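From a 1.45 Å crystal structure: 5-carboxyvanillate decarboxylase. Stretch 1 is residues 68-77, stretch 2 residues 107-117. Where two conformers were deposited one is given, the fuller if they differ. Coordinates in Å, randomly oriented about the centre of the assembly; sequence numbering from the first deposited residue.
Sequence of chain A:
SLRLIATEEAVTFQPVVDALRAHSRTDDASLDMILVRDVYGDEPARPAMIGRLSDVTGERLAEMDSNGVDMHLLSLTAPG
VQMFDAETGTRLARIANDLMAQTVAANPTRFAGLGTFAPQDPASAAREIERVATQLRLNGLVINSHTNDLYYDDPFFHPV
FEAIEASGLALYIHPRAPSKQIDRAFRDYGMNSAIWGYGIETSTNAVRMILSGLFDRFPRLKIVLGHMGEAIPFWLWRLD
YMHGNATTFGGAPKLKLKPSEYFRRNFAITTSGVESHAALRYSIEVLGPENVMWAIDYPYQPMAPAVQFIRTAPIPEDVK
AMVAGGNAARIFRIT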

# COMPACT_ATOMS: atom_id res chain seq x y z
N GLY A 68 15.58 24.28 16.28
CA GLY A 68 14.87 24.14 17.55
C GLY A 68 14.36 22.73 17.80
O GLY A 68 13.31 22.54 18.41
N VAL A 69 15.11 21.73 17.35
CA VAL A 69 14.76 20.34 17.61
C VAL A 69 15.40 19.90 18.90
O VAL A 69 16.62 19.89 19.02
CB VAL A 69 15.25 19.42 16.49
CG1 VAL A 69 14.86 17.97 16.79
CG2 VAL A 69 14.68 19.86 15.14
N ASP A 70 14.57 19.52 19.87
CA ASP A 70 15.07 19.13 21.18
C ASP A 70 15.85 17.82 21.14
O ASP A 70 16.93 17.72 21.72
CB ASP A 70 13.90 19.01 22.17
CG ASP A 70 13.10 20.30 22.29
OD1 ASP A 70 12.48 20.73 21.28
OD2 ASP A 70 13.07 20.87 23.40
N MET A 71 15.30 16.81 20.47
CA MET A 71 15.92 15.48 20.47
C MET A 71 15.80 14.71 19.17
O MET A 71 14.85 14.88 18.40
CB MET A 71 15.28 14.60 21.57
CG MET A 71 15.39 15.14 22.98
SD MET A 71 14.76 13.99 24.22
CE MET A 71 16.18 12.89 24.37
N HIS A 72 16.78 13.84 18.95
CA HIS A 72 16.65 12.73 18.02
C HIS A 72 16.58 11.43 18.79
O HIS A 72 17.41 11.19 19.69
CB HIS A 72 17.86 12.61 17.10
CG HIS A 72 17.84 13.53 15.93
ND1 HIS A 72 18.66 13.35 14.84
CD2 HIS A 72 17.12 14.66 15.68
CE1 HIS A 72 18.44 14.31 13.96
NE2 HIS A 72 17.53 15.13 14.45
N LEU A 73 15.60 10.60 18.44
CA LEU A 73 15.60 9.19 18.82
C LEU A 73 16.35 8.43 17.74
O LEU A 73 15.85 8.27 16.62
CB LEU A 73 14.16 8.68 18.96
CG LEU A 73 13.98 7.19 19.25
CD1 LEU A 73 14.49 6.82 20.65
CD2 LEU A 73 12.50 6.81 19.07
N LEU A 74 17.56 8.01 18.07
CA LEU A 74 18.47 7.40 17.10
C LEU A 74 18.18 5.91 16.92
O LEU A 74 17.80 5.23 17.86
CB LEU A 74 19.92 7.57 17.56
CG LEU A 74 20.39 9.00 17.83
CD1 LEU A 74 21.76 8.99 18.51
CD2 LEU A 74 20.45 9.81 16.54
N SER A 75 18.41 5.42 15.70
CA SER A 75 18.28 4.00 15.39
C SER A 75 19.37 3.63 14.40
O SER A 75 19.65 4.39 13.47
CB SER A 75 16.90 3.70 14.78
OG SER A 75 16.52 4.70 13.83
N LEU A 76 19.98 2.46 14.57
CA LEU A 76 20.91 1.98 13.56
C LEU A 76 20.18 1.85 12.22
O LEU A 76 19.13 1.20 12.13
CB LEU A 76 21.52 0.64 13.98
CG LEU A 76 22.40 0.00 12.90
CD1 LEU A 76 23.66 0.83 12.68
CD2 LEU A 76 22.78 -1.44 13.27
N THR A 77 20.75 2.47 11.20
CA THR A 77 20.10 2.62 9.91
C THR A 77 19.86 1.27 9.24
O THR A 77 20.63 0.34 9.43
CB THR A 77 20.94 3.54 9.00
OG1 THR A 77 20.20 3.87 7.82
CG2 THR A 77 22.27 2.89 8.63
N ASN A 107 25.09 12.70 25.54
CA ASN A 107 24.24 13.88 25.41
C ASN A 107 22.79 13.50 25.62
O ASN A 107 21.98 13.58 24.68
CB ASN A 107 24.36 14.53 24.01
CG ASN A 107 25.67 15.27 23.82
OD1 ASN A 107 25.84 16.39 24.31
ND2 ASN A 107 26.59 14.66 23.09
N PRO A 108 22.44 13.09 26.84
CA PRO A 108 21.15 12.44 27.07
C PRO A 108 19.95 13.38 27.02
O PRO A 108 18.82 12.89 26.99
CB PRO A 108 21.30 11.85 28.48
CG PRO A 108 22.31 12.72 29.15
CD PRO A 108 23.29 13.08 28.06
N THR A 109 20.16 14.70 27.01
CA THR A 109 19.04 15.61 26.83
C THR A 109 18.75 15.86 25.35
O THR A 109 17.69 16.40 25.01
CB THR A 109 19.25 16.97 27.53
OG1 THR A 109 20.29 17.69 26.85
CG2 THR A 109 19.60 16.78 29.00
N ARG A 110 19.67 15.45 24.48
CA ARG A 110 19.50 15.65 23.04
C ARG A 110 19.30 14.36 22.26
O ARG A 110 18.76 14.39 21.16
CB ARG A 110 20.69 16.41 22.44
CG ARG A 110 21.04 17.72 23.18
CD ARG A 110 19.86 18.71 23.30
NE ARG A 110 19.30 19.16 22.02
CZ ARG A 110 19.82 20.14 21.28
NH1 ARG A 110 20.93 20.75 21.67
NH2 ARG A 110 19.24 20.49 20.14
N PHE A 111 19.73 13.24 22.82
CA PHE A 111 19.61 11.99 22.09
C PHE A 111 19.01 10.89 22.94
O PHE A 111 19.39 10.73 24.10
CB PHE A 111 20.96 11.57 21.50
CG PHE A 111 21.50 12.56 20.52
CD1 PHE A 111 20.94 12.67 19.26
CD2 PHE A 111 22.51 13.44 20.88
CE1 PHE A 111 21.40 13.60 18.36
CE2 PHE A 111 22.98 14.38 19.98
CZ PHE A 111 22.42 14.47 18.72
N ALA A 112 18.07 10.17 22.35
CA ALA A 112 17.57 8.92 22.90
C ALA A 112 17.94 7.84 21.89
O ALA A 112 18.39 8.16 20.79
CB ALA A 112 16.06 8.99 23.14
N GLY A 113 17.78 6.56 22.23
CA GLY A 113 18.21 5.52 21.33
C GLY A 113 17.40 4.25 21.35
O GLY A 113 16.90 3.82 22.39
N LEU A 114 17.27 3.65 20.17
CA LEU A 114 16.66 2.34 19.99
C LEU A 114 17.75 1.31 19.77
O LEU A 114 18.65 1.50 18.95
CB LEU A 114 15.73 2.35 18.77
CG LEU A 114 14.60 3.39 18.81
CD1 LEU A 114 13.75 3.26 17.56
CD2 LEU A 114 13.73 3.19 20.06
N GLY A 115 17.69 0.22 20.53
CA GLY A 115 18.61 -0.88 20.33
C GLY A 115 18.10 -1.76 19.22
O GLY A 115 16.93 -1.68 18.85
N THR A 116 18.97 -2.61 18.67
CA THR A 116 18.57 -3.52 17.61
C THR A 116 19.01 -4.93 17.99
O THR A 116 19.49 -5.15 19.11
CB THR A 116 19.08 -3.05 16.21
OG1 THR A 116 18.36 -3.73 15.16
CG2 THR A 116 20.58 -3.28 16.04
N PHE A 117 18.81 -5.88 17.10
CA PHE A 117 19.14 -7.26 17.38
C PHE A 117 19.21 -8.03 16.08
O PHE A 117 18.82 -7.52 15.03
CB PHE A 117 18.10 -7.89 18.31
CG PHE A 117 16.67 -7.66 17.89
CD1 PHE A 117 15.99 -6.50 18.30
CD2 PHE A 117 16.00 -8.58 17.10
CE1 PHE A 117 14.68 -6.27 17.91
CE2 PHE A 117 14.67 -8.35 16.72
CZ PHE A 117 14.02 -7.19 17.13
O HOH W 1 19.83 0.54 16.75
O HOH W 2 18.64 -1.46 12.61

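The two stretches pair as neighbouring parallel strands. Before the strand, Asn-107 O accepts bonds from Arg-110 N (3.0 Å) and Phe-111 N (2.9 Å), closing a tight turn. Thr-109 O lies 3.3 Å from Met-71 CG. The Arg-110 side chain, m at chi1 to chi3, folds back so that its guanidinium edge meets two carbonyls: NE donates to Asp-70 O (2.8 Å) and NH2 to Val-69 O (2.9 Å). A long side chain with several donors suits this spot.

The backbone ladder begins where His-72 N donates to Arg-110 O (3.0 Å). Phe-111 is buried on the same face as His-72 and Leu-74; its CD1 packs 3.8 Å from Leu-74 CD1, and His-72 CB sits at its ring edge. Ala-112 N donates to His-72 O (2.9 Å), and Leu-74 N to Ala-112 O (2.8 Å). The small Ala-112 CB has Leu-73 CD1 at 3.7 Å and Met-71 CE at 4.1 Å. Gly-113 brings its CA within 3.5 Å of Leu-74 O. Leu-114 N donates to Leu-74 O (2.8 Å), while Leu-114 CD2 meets Leu-73 CD1 at 3.8 Å.

Beyond this the strands separate. Water 1 bridges them, accepting from Leu-76 N (2.9 Å) and donating to Leu-114 O (2.7 Å). Thr-116 CG2 still reaches Leu-76 CD2, at 4.0 Å.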